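Local coordinates for enoyl-CoA hydratase/isomerase family protein (Bacillus anthracis, PDB 3KQF) that probably hydrates the double bond of 2-enoyl-CoA thioesters, as enoyl-CoA hydratases of the crotonase family do in fatty acid breakdown, at residues 127-132 against 173-178. Residues are numbered along the deposited sequence; the frame is centred on the assembly and turned at random.
Sequences RIAAES and ISAQEA
A175 and Q176, in the first turn of helix 175-181, meet the end of strand 126-130 where the chain leaves the sheet through E131. This strand runs between strands 105-109 and 186-188, so the contact joins its end to the helix start within the crotonase-type fold. Just before them, S174 sets the start of this helix as its N-cap residue. Its OG accepts from E177 N (3.1 Å), and its own N donates back to E177 OE1, on the anti side and 31° out of the carboxylate plane; the two residues thus make a capping box. A175 follows with its methyl directed at the strand. Its CB lies only 3.1 Å from A130 O and 3.7 Å from E131 O, and on the apolar side it faces the CB of A129 at 4.2 Å, so a single buried methyl packs on both backbone oxygens and on another methyl.

The side chain of Q176 leaves the helix pointing neither at the turn nor from it, but turns about its CB-CG bond (chi2 69°) and brings the amide over. There NE2 donates to E131 O over 3.3 Å, long and moderately bent (147° at the hydrogen). The donor reaches the oxygen in the carbonyl plane, on a lone pair, and the oxygen in turn lies close to the plane of the amide. NE2 also gives a hydrogen to a water (2.7 Å), which donates to E131 OE2. E131 CB lies 3.7 Å from Q176 NE2, and the extended chain beyond CG carries the carboxylate out to the water.

Both hydrogens of the glutamine amide are therefore used, and the exposed polar pair E131 and Q176 ties the capped helix start to the turn after the strand, beside a small, methyl-lined interior contact.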
loop_
_atom_site.group_PDB
_atom_site.type_symbol
_atom_site.label_atom_id
_atom_site.label_comp_id
_atom_site.label_asym_id
_atom_site.label_seq_id
_atom_site.Cartn_x
_atom_site.Cartn_y
_atom_site.Cartn_z
ATOM N N ARG A 127 -3.524 -0.973 -15.302
ATOM C CA ARG A 127 -2.652 -0.613 -16.391
ATOM C C ARG A 127 -1.845 -1.759 -16.999
ATOM O O ARG A 127 -1.307 -2.613 -16.293
ATOM C CB ARG A 127 -1.661 0.412 -15.802
ATOM C CG ARG A 127 -2.286 1.746 -15.391
ATOM C CD ARG A 127 -1.654 2.372 -14.123
ATOM N NE ARG A 127 -2.038 1.591 -12.945
ATOM C CZ ARG A 127 -3.230 1.670 -12.329
ATOM N NH1 ARG A 127 -3.496 0.884 -11.296
ATOM N NH2 ARG A 127 -4.157 2.513 -12.751
ATOM N N ILE A 128 -1.799 -1.771 -18.325
ATOM C CA ILE A 128 -0.972 -2.720 -19.091
ATOM C C ILE A 128 -0.004 -1.819 -19.856
ATOM O O ILE A 128 -0.444 -0.891 -20.545
ATOM C CB ILE A 128 -1.756 -3.518 -20.114
ATOM C CG1 ILE A 128 -2.952 -4.241 -19.489
ATOM C CG2 ILE A 128 -0.810 -4.541 -20.841
ATOM C CD1 ILE A 128 -3.863 -4.855 -20.526
ATOM N N ALA A 129 1.291 -2.073 -19.751
ATOM C CA ALA A 129 2.308 -1.280 -20.451
ATOM C C ALA A 129 3.131 -2.055 -21.470
ATOM O O ALA A 129 3.464 -3.204 -21.260
ATOM C CB ALA A 129 3.266 -0.685 -19.461
ATOM N N ALA A 130 3.511 -1.364 -22.541
ATOM C CA ALA A 130 4.412 -1.908 -23.528
ATOM C C ALA A 130 5.773 -1.989 -22.850
ATOM O O ALA A 130 6.096 -1.126 -22.020
ATOM C CB ALA A 130 4.504 -0.986 -24.749
ATOM N N GLU A 131 6.563 -2.999 -23.210
ATOM C CA GLU A 131 7.924 -3.168 -22.680
ATOM C C GLU A 131 8.749 -1.916 -22.895
ATOM O O GLU A 131 9.645 -1.615 -22.102
ATOM C CB GLU A 131 8.668 -4.347 -23.363
ATOM C CG GLU A 131 8.268 -5.732 -22.888
ATOM C CD GLU A 131 9.087 -6.848 -23.542
ATOM O OE1 GLU A 131 9.117 -6.930 -24.786
ATOM O OE2 GLU A 131 9.688 -7.661 -22.805
ATOM N N SER A 132 8.446 -1.193 -23.977
ATOM C CA SER A 132 9.202 0.002 -24.353
ATOM C C SER A 132 8.640 1.309 -23.791
ATOM O O SER A 132 9.201 2.375 -24.054
ATOM C CB SER A 132 9.297 0.093 -25.887
ATOM O OG SER A 132 7.999 0.070 -26.465
ATOM N N ILE A 173 10.934 6.384 -15.551
ATOM C CA ILE A 173 11.207 4.989 -15.250
ATOM C C ILE A 173 10.699 4.090 -16.384
ATOM O O ILE A 173 9.778 4.463 -17.120
ATOM C CB ILE A 173 10.593 4.603 -13.902
ATOM C CG1 ILE A 173 9.053 4.627 -13.972
ATOM C CG2 ILE A 173 11.100 5.575 -12.783
ATOM C CD1 ILE A 173 8.385 4.158 -12.693
ATOM N N SER A 174 11.327 2.931 -16.549
ATOM C CA SER A 174 10.949 1.983 -17.589
ATOM C C SER A 174 9.680 1.251 -17.199
ATOM O O SER A 174 9.281 1.261 -16.055
ATOM C CB SER A 174 12.034 0.943 -17.780
ATOM O OG SER A 174 12.158 0.127 -16.621
ATOM N N ALA A 175 9.105 0.539 -18.157
ATOM C CA ALA A 175 7.905 -0.249 -17.892
ATOM C C ALA A 175 8.211 -1.341 -16.862
ATOM O O ALA A 175 7.368 -1.674 -16.030
ATOM C CB ALA A 175 7.413 -0.868 -19.184
ATOM N N GLN A 176 9.424 -1.886 -16.945
ATOM C CA GLN A 176 9.906 -2.956 -16.070
ATOM C C GLN A 176 9.982 -2.475 -14.632
ATOM O O GLN A 176 9.568 -3.189 -13.705
ATOM C CB GLN A 176 11.295 -3.450 -16.533
ATOM C CG GLN A 176 11.311 -4.228 -17.844
ATOM C CD GLN A 176 10.989 -3.403 -19.109
ATOM O OE1 GLN A 176 11.187 -2.183 -19.160
ATOM N NE2 GLN A 176 10.530 -4.096 -20.151
ATOM N N GLU A 177 10.513 -1.264 -14.454
ATOM C CA GLU A 177 10.622 -0.645 -13.152
ATOM C C GLU A 177 9.235 -0.346 -12.631
ATOM O O GLU A 177 8.935 -0.593 -11.463
ATOM C CB GLU A 177 11.485 0.627 -13.212
ATOM C CG GLU A 177 12.962 0.310 -13.468
ATOM C CD GLU A 177 13.836 1.517 -13.782
ATOM O OE1 GLU A 177 13.346 2.524 -14.320
ATOM O OE2 GLU A 177 15.061 1.409 -13.563
ATOM N N ALA A 178 8.374 0.177 -13.500
ATOM C CA ALA A 178 6.990 0.451 -13.109
ATOM C C ALA A 178 6.314 -0.822 -12.587
ATOM O O ALA A 178 5.574 -0.773 -11.599
ATOM C CB ALA A 178 6.212 1.007 -14.264
HETATM O O HOH W 1 10.235 -6.807 -20.237
#